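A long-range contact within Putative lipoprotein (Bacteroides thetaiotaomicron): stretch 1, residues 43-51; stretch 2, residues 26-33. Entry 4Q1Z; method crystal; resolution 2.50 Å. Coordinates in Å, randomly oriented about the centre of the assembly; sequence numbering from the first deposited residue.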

# COMPACT_ATOMS: atom_id res chain seq x y z
N TYR A 43 19.64 -21.59 19.33
CA TYR A 43 20.48 -20.40 19.34
C TYR A 43 19.98 -19.34 18.34
O TYR A 43 19.49 -19.71 17.27
CB TYR A 43 21.92 -20.78 18.98
CG TYR A 43 22.58 -21.78 19.91
CD1 TYR A 43 23.19 -21.36 21.09
CD2 TYR A 43 22.67 -23.12 19.57
CE1 TYR A 43 23.83 -22.27 21.94
CE2 TYR A 43 23.31 -24.04 20.40
CZ TYR A 43 23.90 -23.61 21.59
OH TYR A 43 24.54 -24.49 22.43
N VAL A 44 20.10 -18.05 18.69
CA VAL A 44 19.75 -16.93 17.80
C VAL A 44 20.96 -15.97 17.80
O VAL A 44 21.51 -15.67 18.86
CB VAL A 44 18.39 -16.21 18.06
CG1 VAL A 44 17.24 -17.19 18.16
CG2 VAL A 44 18.43 -15.29 19.27
N LYS A 45 21.40 -15.54 16.62
CA LYS A 45 22.56 -14.65 16.49
C LYS A 45 22.23 -13.47 15.59
O LYS A 45 21.69 -13.66 14.51
CB LYS A 45 23.76 -15.45 15.96
CG LYS A 45 25.07 -14.68 15.80
CD LYS A 45 25.95 -14.74 17.03
CE LYS A 45 27.22 -13.95 16.82
NZ LYS A 45 26.95 -12.50 16.59
N GLU A 46 22.55 -12.25 16.04
CA GLU A 46 22.35 -11.01 15.29
C GLU A 46 23.40 -10.90 14.19
O GLU A 46 24.56 -11.26 14.41
CB GLU A 46 22.41 -9.79 16.21
CG GLU A 46 21.06 -9.19 16.52
CD GLU A 46 21.15 -7.69 16.72
OE1 GLU A 46 21.37 -7.25 17.87
OE2 GLU A 46 21.07 -6.95 15.71
N VAL A 47 23.00 -10.42 12.99
CA VAL A 47 23.90 -10.35 11.84
C VAL A 47 23.83 -8.96 11.19
O VAL A 47 22.73 -8.47 10.91
CB VAL A 47 23.58 -11.48 10.81
CG1 VAL A 47 24.60 -11.51 9.69
CG2 VAL A 47 23.50 -12.85 11.48
N THR A 48 24.98 -8.35 10.91
CA THR A 48 25.04 -7.06 10.22
C THR A 48 25.89 -7.12 8.98
O THR A 48 25.84 -6.20 8.17
CB THR A 48 25.54 -5.96 11.13
OG1 THR A 48 26.73 -6.39 11.81
CG2 THR A 48 24.48 -5.46 12.06
N ASP A 49 26.67 -8.20 8.79
CA ASP A 49 27.51 -8.33 7.62
C ASP A 49 27.25 -9.63 6.87
O ASP A 49 26.39 -10.40 7.29
CB ASP A 49 28.99 -8.21 8.01
CG ASP A 49 29.80 -7.33 7.07
OD1 ASP A 49 29.34 -7.09 5.92
OD2 ASP A 49 30.91 -6.92 7.47
N ASN A 50 27.96 -9.86 5.74
CA ASN A 50 27.86 -11.06 4.92
C ASN A 50 28.38 -12.32 5.64
O ASN A 50 27.99 -13.42 5.29
CB ASN A 50 28.62 -10.87 3.62
CG ASN A 50 27.83 -10.12 2.59
OD1 ASN A 50 27.21 -10.72 1.70
ND2 ASN A 50 27.81 -8.79 2.69
N SER A 51 29.26 -12.15 6.63
CA SER A 51 29.81 -13.28 7.39
C SER A 51 29.74 -13.04 8.90
O SER A 51 29.97 -11.91 9.35
CB SER A 51 31.24 -13.57 6.96
OG SER A 51 32.05 -12.41 7.00
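Stretch 2 (26-33) TLKDLTVK

Stretch 2 lies against stretch 1 as the neighbouring strand of an antiparallel sheet, and apolar packing of V47 on L30 and V32, and of L27 on the loop backbone at T48 and D49, extends the contact past the paired strands. The two stretches bury 513 Å² between them, both sides summed.

Stretch 2 is extended in two parts. One strand runs up to the corner and another leads on from it through T31, V32 and K33. The chain turns this corner at D29, whose phi and psi of 51° and 32° break the extended run. The strands before and after it belong to different sheets or faces. K28 and D29 form a salt bridge within the stretch, with NZ of K28 3.3 Å from OD2 of D29; both point away from stretch 1.

This second strand pairs with the strand of stretch 1 that contains V44 and K45. Their N-to-C directions make an angle of 152°, so they run antiparallel with a moderate deviation from strict alignment. The axes approach to 4.6 Å. In register, K33 sits across from V44, V32 from K45 and T31 from E46. The CA atoms lie 4.3 Å apart in V44 and K33, 5.1 Å apart in K45 and V32, and 4.8 Å apart in E46 and T31. The K45–V32 pair is the hydrogen-bonded one, and the pairs to each side of it are non-hydrogen-bonded.

Three backbone hydrogen bonds tie the stretches together. K45 N donates to V32 O at 2.8 Å, and V32 N donates back to K45 O at 2.9 Å. The latter is the straighter, with an angle at the hydrogen of 163° against 141°. V47 N then donates to L30 O at 3.0 Å, which carries the bonding one step beyond the E46–T31 pair. Close CA–H...O contacts supplement this ladder. K33 CA lies 3.2 Å from Y43 O, and T31 CA lies 3.3 Å from K45 O.

Side chains alternate between the faces of the sheet. V44, E46, T31 and K33 share one face, where V44 CG1 packs 3.6 Å from K33 CG. This contact uses the aliphatic part of the lysine, whose end leads away from stretch 1. K45 and V32 lie on the other face, and the end of K45 also leads away.

V47 points toward stretch 2 and is buried. Its CG2 meets V32 CG2 at 3.5 Å, while its CG1 lies 3.9 Å from L30 CD2. With chi1 near 180° (t), its two methyl groups thus contact different side chains of stretch 2. V47 has the largest area covered by the other stretch, 79 Å².

L27 follows with 70 Å². It lies before the corner, yet its side chain points toward stretch 1. Its CD1 comes within 3.4 Å of T48 O and 3.7 Å of D49 O, so the leucine packs against backbone in the loop after V47. The side chains of T48 and D49 start out away from stretch 2. S51 is out of reach, and T26 makes no contact.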

# COMPACT_ATOMS: atom_id res chain seq x y z
N THR A 26 22.07 -1.81 3.87
CA THR A 26 21.81 -2.17 5.27
C THR A 26 21.29 -3.58 5.39
O THR A 26 20.53 -4.04 4.52
CB THR A 26 20.72 -1.23 5.89
OG1 THR A 26 20.75 0.08 5.32
CG2 THR A 26 20.78 -1.15 7.41
N LEU A 27 21.63 -4.26 6.50
CA LEU A 27 21.07 -5.54 6.89
C LEU A 27 20.30 -5.30 8.21
O LEU A 27 20.90 -5.22 9.30
CB LEU A 27 22.12 -6.66 6.98
CG LEU A 27 22.77 -7.07 5.67
CD1 LEU A 27 23.94 -7.96 5.93
CD2 LEU A 27 21.79 -7.74 4.74
N LYS A 28 18.97 -5.07 8.08
CA LYS A 28 18.04 -4.71 9.16
C LYS A 28 17.31 -5.95 9.76
O LYS A 28 16.75 -6.76 9.03
CB LYS A 28 17.01 -3.71 8.60
CG LYS A 28 15.91 -3.32 9.57
CD LYS A 28 14.83 -2.46 8.90
CE LYS A 28 13.61 -2.33 9.78
NZ LYS A 28 13.91 -1.72 11.11
N ASP A 29 17.34 -6.06 11.11
CA ASP A 29 16.68 -7.11 11.92
C ASP A 29 17.02 -8.56 11.42
O ASP A 29 16.22 -9.51 11.59
CB ASP A 29 15.14 -6.85 11.96
CG ASP A 29 14.68 -5.45 12.38
OD1 ASP A 29 15.31 -4.86 13.31
OD2 ASP A 29 13.65 -4.96 11.83
N LEU A 30 18.25 -8.73 10.89
CA LEU A 30 18.75 -9.98 10.33
C LEU A 30 19.27 -10.91 11.43
O LEU A 30 20.10 -10.51 12.26
CB LEU A 30 19.83 -9.69 9.25
CG LEU A 30 20.37 -10.87 8.42
CD1 LEU A 30 19.29 -11.49 7.58
CD2 LEU A 30 21.49 -10.41 7.52
N THR A 31 18.79 -12.16 11.42
CA THR A 31 19.17 -13.17 12.39
C THR A 31 19.52 -14.52 11.75
O THR A 31 19.05 -14.87 10.66
CB THR A 31 18.05 -13.38 13.41
OG1 THR A 31 16.79 -13.52 12.72
CG2 THR A 31 18.00 -12.28 14.48
N VAL A 32 20.36 -15.27 12.46
CA VAL A 32 20.76 -16.62 12.16
C VAL A 32 20.35 -17.44 13.37
O VAL A 32 20.92 -17.28 14.44
CB VAL A 32 22.27 -16.77 11.79
CG1 VAL A 32 22.66 -18.23 11.69
CG2 VAL A 32 22.56 -16.08 10.47
N LYS A 33 19.29 -18.25 13.20
CA LYS A 33 18.75 -19.15 14.22
C LYS A 33 19.31 -20.56 13.99
O LYS A 33 19.40 -21.00 12.83
CB LYS A 33 17.20 -19.16 14.21
CG LYS A 33 16.50 -17.89 14.70
CD LYS A 33 14.98 -17.90 14.37
CE LYS A 33 14.24 -16.63 14.77
NZ LYS A 33 13.01 -16.38 13.94